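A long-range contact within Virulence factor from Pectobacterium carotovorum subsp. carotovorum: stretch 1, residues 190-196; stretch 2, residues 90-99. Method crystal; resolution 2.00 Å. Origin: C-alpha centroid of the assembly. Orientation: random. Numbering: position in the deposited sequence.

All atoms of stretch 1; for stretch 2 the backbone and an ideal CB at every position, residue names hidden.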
# COMPACT_ATOMS: atom_id res chain seq x y z
N ARG A 190 -6.37 -7.11 -2.03
CA ARG A 190 -4.91 -7.28 -2.31
C ARG A 190 -4.02 -6.49 -1.34
O ARG A 190 -4.35 -5.34 -0.99
CB ARG A 190 -4.58 -6.85 -3.74
CG ARG A 190 -5.19 -7.69 -4.85
CD ARG A 190 -4.87 -7.08 -6.24
NE ARG A 190 -5.78 -5.98 -6.63
CZ ARG A 190 -5.48 -5.00 -7.49
NH1 ARG A 190 -4.29 -4.97 -8.08
NH2 ARG A 190 -6.38 -4.04 -7.78
N PHE A 191 -2.90 -7.11 -0.93
CA PHE A 191 -1.83 -6.53 -0.13
C PHE A 191 -0.66 -6.25 -1.08
O PHE A 191 -0.18 -7.16 -1.77
CB PHE A 191 -1.44 -7.54 0.97
CG PHE A 191 -0.21 -7.17 1.78
CD1 PHE A 191 -0.32 -6.43 2.94
CD2 PHE A 191 1.05 -7.64 1.40
CE1 PHE A 191 0.83 -6.12 3.71
CE2 PHE A 191 2.19 -7.34 2.15
CZ PHE A 191 2.09 -6.58 3.29
N LEU A 192 -0.22 -5.00 -1.14
CA LEU A 192 0.82 -4.55 -2.10
C LEU A 192 1.89 -3.65 -1.47
O LEU A 192 1.55 -2.72 -0.75
CB LEU A 192 0.16 -3.81 -3.28
CG LEU A 192 -0.80 -4.62 -4.16
CD1 LEU A 192 -1.78 -3.75 -4.95
CD2 LEU A 192 -0.05 -5.59 -5.09
N ILE A 193 3.18 -3.95 -1.73
CA ILE A 193 4.28 -3.04 -1.35
C ILE A 193 5.06 -2.69 -2.61
O ILE A 193 5.60 -3.57 -3.27
CB ILE A 193 5.27 -3.60 -0.28
CG1 ILE A 193 4.57 -4.40 0.85
CG2 ILE A 193 6.18 -2.46 0.23
CD1 ILE A 193 3.91 -3.54 1.96
N TYR A 194 5.07 -1.41 -2.96
CA TYR A 194 5.74 -0.92 -4.17
C TYR A 194 6.84 0.01 -3.73
O TYR A 194 6.68 0.71 -2.72
CB TYR A 194 4.78 -0.15 -5.08
CG TYR A 194 3.87 -1.00 -5.95
CD1 TYR A 194 3.53 -2.31 -5.60
CD2 TYR A 194 3.31 -0.46 -7.09
CE1 TYR A 194 2.69 -3.06 -6.41
CE2 TYR A 194 2.47 -1.20 -7.90
CZ TYR A 194 2.16 -2.50 -7.55
OH TYR A 194 1.32 -3.21 -8.39
N GLY A 195 7.95 0.01 -4.46
CA GLY A 195 9.09 0.83 -4.08
C GLY A 195 9.76 1.50 -5.26
O GLY A 195 10.02 0.86 -6.28
N THR A 196 9.99 2.80 -5.12
CA THR A 196 10.74 3.57 -6.12
C THR A 196 11.60 4.63 -5.41
O THR A 196 11.86 4.51 -4.20
CB THR A 196 9.79 4.15 -7.26
OG1 THR A 196 10.54 4.58 -8.41
CG2 THR A 196 8.86 5.28 -6.75
N UNK A 90 14.46 1.05 2.82
CA UNK A 90 15.08 0.22 1.78
C UNK A 90 14.08 -0.84 1.36
O UNK A 90 13.70 -1.70 2.17
CB UNK A 90 16.38 -0.42 2.27
N UNK A 91 13.66 -0.77 0.10
CA UNK A 91 12.64 -1.70 -0.42
C UNK A 91 12.97 -3.19 -0.19
O UNK A 91 12.07 -4.00 0.08
CB UNK A 91 12.46 -1.46 -1.92
N UNK A 92 14.24 -3.55 -0.29
CA UNK A 92 14.63 -4.96 -0.18
C UNK A 92 14.27 -5.57 1.19
O UNK A 92 13.96 -6.74 1.26
CB UNK A 92 16.13 -5.10 -0.42
N UNK A 93 14.30 -4.77 2.25
CA UNK A 93 13.87 -5.23 3.59
C UNK A 93 12.35 -5.44 3.69
O UNK A 93 11.89 -6.44 4.29
CB UNK A 93 14.31 -4.22 4.65
N UNK A 94 11.58 -4.51 3.12
CA UNK A 94 10.13 -4.68 2.92
C UNK A 94 9.79 -5.93 2.10
O UNK A 94 8.85 -6.67 2.42
CB UNK A 94 9.55 -3.44 2.23
N UNK A 95 10.55 -6.18 1.03
CA UNK A 95 10.34 -7.38 0.23
C UNK A 95 10.62 -8.69 1.01
O UNK A 95 9.83 -9.64 0.93
CB UNK A 95 11.23 -7.32 -1.01
N UNK A 96 11.71 -8.72 1.77
CA UNK A 96 12.06 -9.88 2.63
C UNK A 96 10.92 -10.24 3.60
O UNK A 96 10.57 -11.42 3.76
CB UNK A 96 13.33 -9.58 3.43
N UNK A 97 10.32 -9.22 4.20
CA UNK A 97 9.26 -9.40 5.21
C UNK A 97 7.93 -9.84 4.55
O UNK A 97 7.25 -10.74 5.05
CB UNK A 97 9.05 -8.10 5.99
N UNK A 98 7.59 -9.21 3.41
CA UNK A 98 6.42 -9.62 2.63
C UNK A 98 6.50 -11.06 2.08
O UNK A 98 5.50 -11.75 2.03
CB UNK A 98 6.23 -8.65 1.46
N UNK A 99 7.69 -11.50 1.66
CA UNK A 99 7.90 -12.88 1.19
C UNK A 99 7.68 -13.93 2.29
O UNK A 99 7.63 -15.12 2.01
CB UNK A 99 9.32 -13.02 0.63

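Stretch 2 is a helix from 91 onward, running nearly antiparallel to strand 190-196 (162° between N-to-C directions, axes 9.0 Å apart at closest approach). The strand turns Phe191, Ile193 and the bare CA of Gly195 toward it; the helical repeat then decides which positions of stretch 2 point that way.

Position 90 precedes the helix, with phi/psi of -93/116 and no atom of stretch 1 within 5.5 Å of its ideal CB. Nothing visible constrains its side chain; the N-cap position often favours Ser, Thr, Asp or Asn. The deposited residue is His90, whose carbonyl O accepts a hydrogen bond from the backbone N of position 93 at 3.1 Å.

At position 91 the ideal CB points toward the strand, 4.6 Å from Gly195 CA. The absent side chain there leaves room for something long and flat; a flat ring or a slim chain such as Phe, Tyr, Met or Leu would fit over Gly195, and one long enough and ending in a donor could also reach the carbonyl of Ile193. It is Tyr91, with chi1 t. Its ring passes Gly195, Tyr91 CD1 lying 3.6 Å from Gly195 CA, and an ideal CB on Gly195 would stand 2.4 Å from Tyr91 CD1, a clash. At the ring's end, Tyr91 OH donates to Ile193 O at 3.0 Å, with the acceptor near the ring plane, while Tyr91 CE1 packs 4.0 Å from Ile193 CG2.

Positions 92 and 93 are out of reach of the strand, so many helix-compatible residues would do. They are Asp92 and Ile93.

Position 94 points toward the strand, its ideal CB 4.0 Å from Ile193 CG2. That methyl invites an apolar partner, aliphatic or aromatic. Trp94 is deposited, with chi1 m; its CE3 lies 3.9 Å from Ile193 CG2.

Position 95 points sideways, with no strand atom within 5.5 Å of its ideal CB, which suits a long or polar chain. Lys95 leads its end away from the strand, and its NZ forms a salt bridge with Asp92 OD2 at 3.6 Å, one helical turn back.

Positions 96 and 97 are likewise out of reach and leave the choice open; Glu96 and Val97 occupy them.

Position 98 faces the strand again, its ideal CB 4.3 Å from Phe191 CE2 and 4.6 Å from Ile193 CG1. Such proximity favours a small residue: Ala, Ser, Thr or Cys. Ser98 has its OG 3.4 Å from Ile193 CG1 and 3.8 Å from Phe191 CE2, at that ring's edge. Phe191 and Ile193 offer no polar side-chain partner; Ser98 OG donates to Trp94 O at 2.9 Å, back along its own helix.

Position 99 is out of reach, leaving wide latitude, and holds Asn99.

Stretch 2, residues 90-99: HYDIWKEVSN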
# COMPACT_ATOMS: atom_id res chain seq x y z
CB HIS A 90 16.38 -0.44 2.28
CG HIS A 90 17.56 0.48 2.28
ND1 HIS A 90 18.85 0.04 2.47
CD2 HIS A 90 17.64 1.82 2.10
CE1 HIS A 90 19.68 1.07 2.42
NE2 HIS A 90 18.97 2.16 2.19
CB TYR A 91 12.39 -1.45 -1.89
CG TYR A 91 11.32 -2.37 -2.43
CD1 TYR A 91 9.98 -2.11 -2.16
CD2 TYR A 91 11.64 -3.51 -3.18
CE1 TYR A 91 8.97 -2.95 -2.62
CE2 TYR A 91 10.63 -4.36 -3.64
CZ TYR A 91 9.30 -4.06 -3.35
OH TYR A 91 8.28 -4.84 -3.78
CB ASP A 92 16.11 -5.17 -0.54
CG ASP A 92 16.37 -5.10 -2.07
OD1 ASP A 92 17.45 -4.61 -2.47
OD2 ASP A 92 15.49 -5.55 -2.87
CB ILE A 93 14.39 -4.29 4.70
CG1 ILE A 93 15.93 -4.27 4.70
CG2 ILE A 93 13.82 -4.70 6.06
CD1 ILE A 93 16.54 -3.17 5.55
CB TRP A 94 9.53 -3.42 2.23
CG TRP A 94 9.50 -2.20 3.12
CD1 TRP A 94 10.53 -1.34 3.38
CD2 TRP A 94 8.37 -1.69 3.86
NE1 TRP A 94 10.12 -0.34 4.24
CE2 TRP A 94 8.80 -0.54 4.55
CE3 TRP A 94 7.04 -2.12 4.01
CZ2 TRP A 94 7.94 0.21 5.39
CZ3 TRP A 94 6.19 -1.37 4.83
CH2 TRP A 94 6.65 -0.22 5.51
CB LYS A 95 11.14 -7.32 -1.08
CG LYS A 95 10.89 -8.49 -2.04
CD LYS A 95 11.66 -8.32 -3.35
CE LYS A 95 13.15 -8.57 -3.17
NZ LYS A 95 13.93 -8.35 -4.44
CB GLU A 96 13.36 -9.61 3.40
CG GLU A 96 13.83 -10.70 4.40
CD GLU A 96 14.57 -11.88 3.75
OE1 GLU A 96 14.59 -11.97 2.49
OE2 GLU A 96 15.13 -12.72 4.50
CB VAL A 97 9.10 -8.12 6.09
CG1 VAL A 97 7.82 -8.16 6.92
CG2 VAL A 97 10.34 -7.92 7.01
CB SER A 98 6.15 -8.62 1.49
OG SER A 98 6.02 -7.29 1.99
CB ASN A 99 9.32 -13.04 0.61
CG ASN A 99 9.46 -12.43 -0.79
OD1 ASN A 99 8.48 -12.27 -1.53
ND2 ASN A 99 10.69 -12.12 -1.16
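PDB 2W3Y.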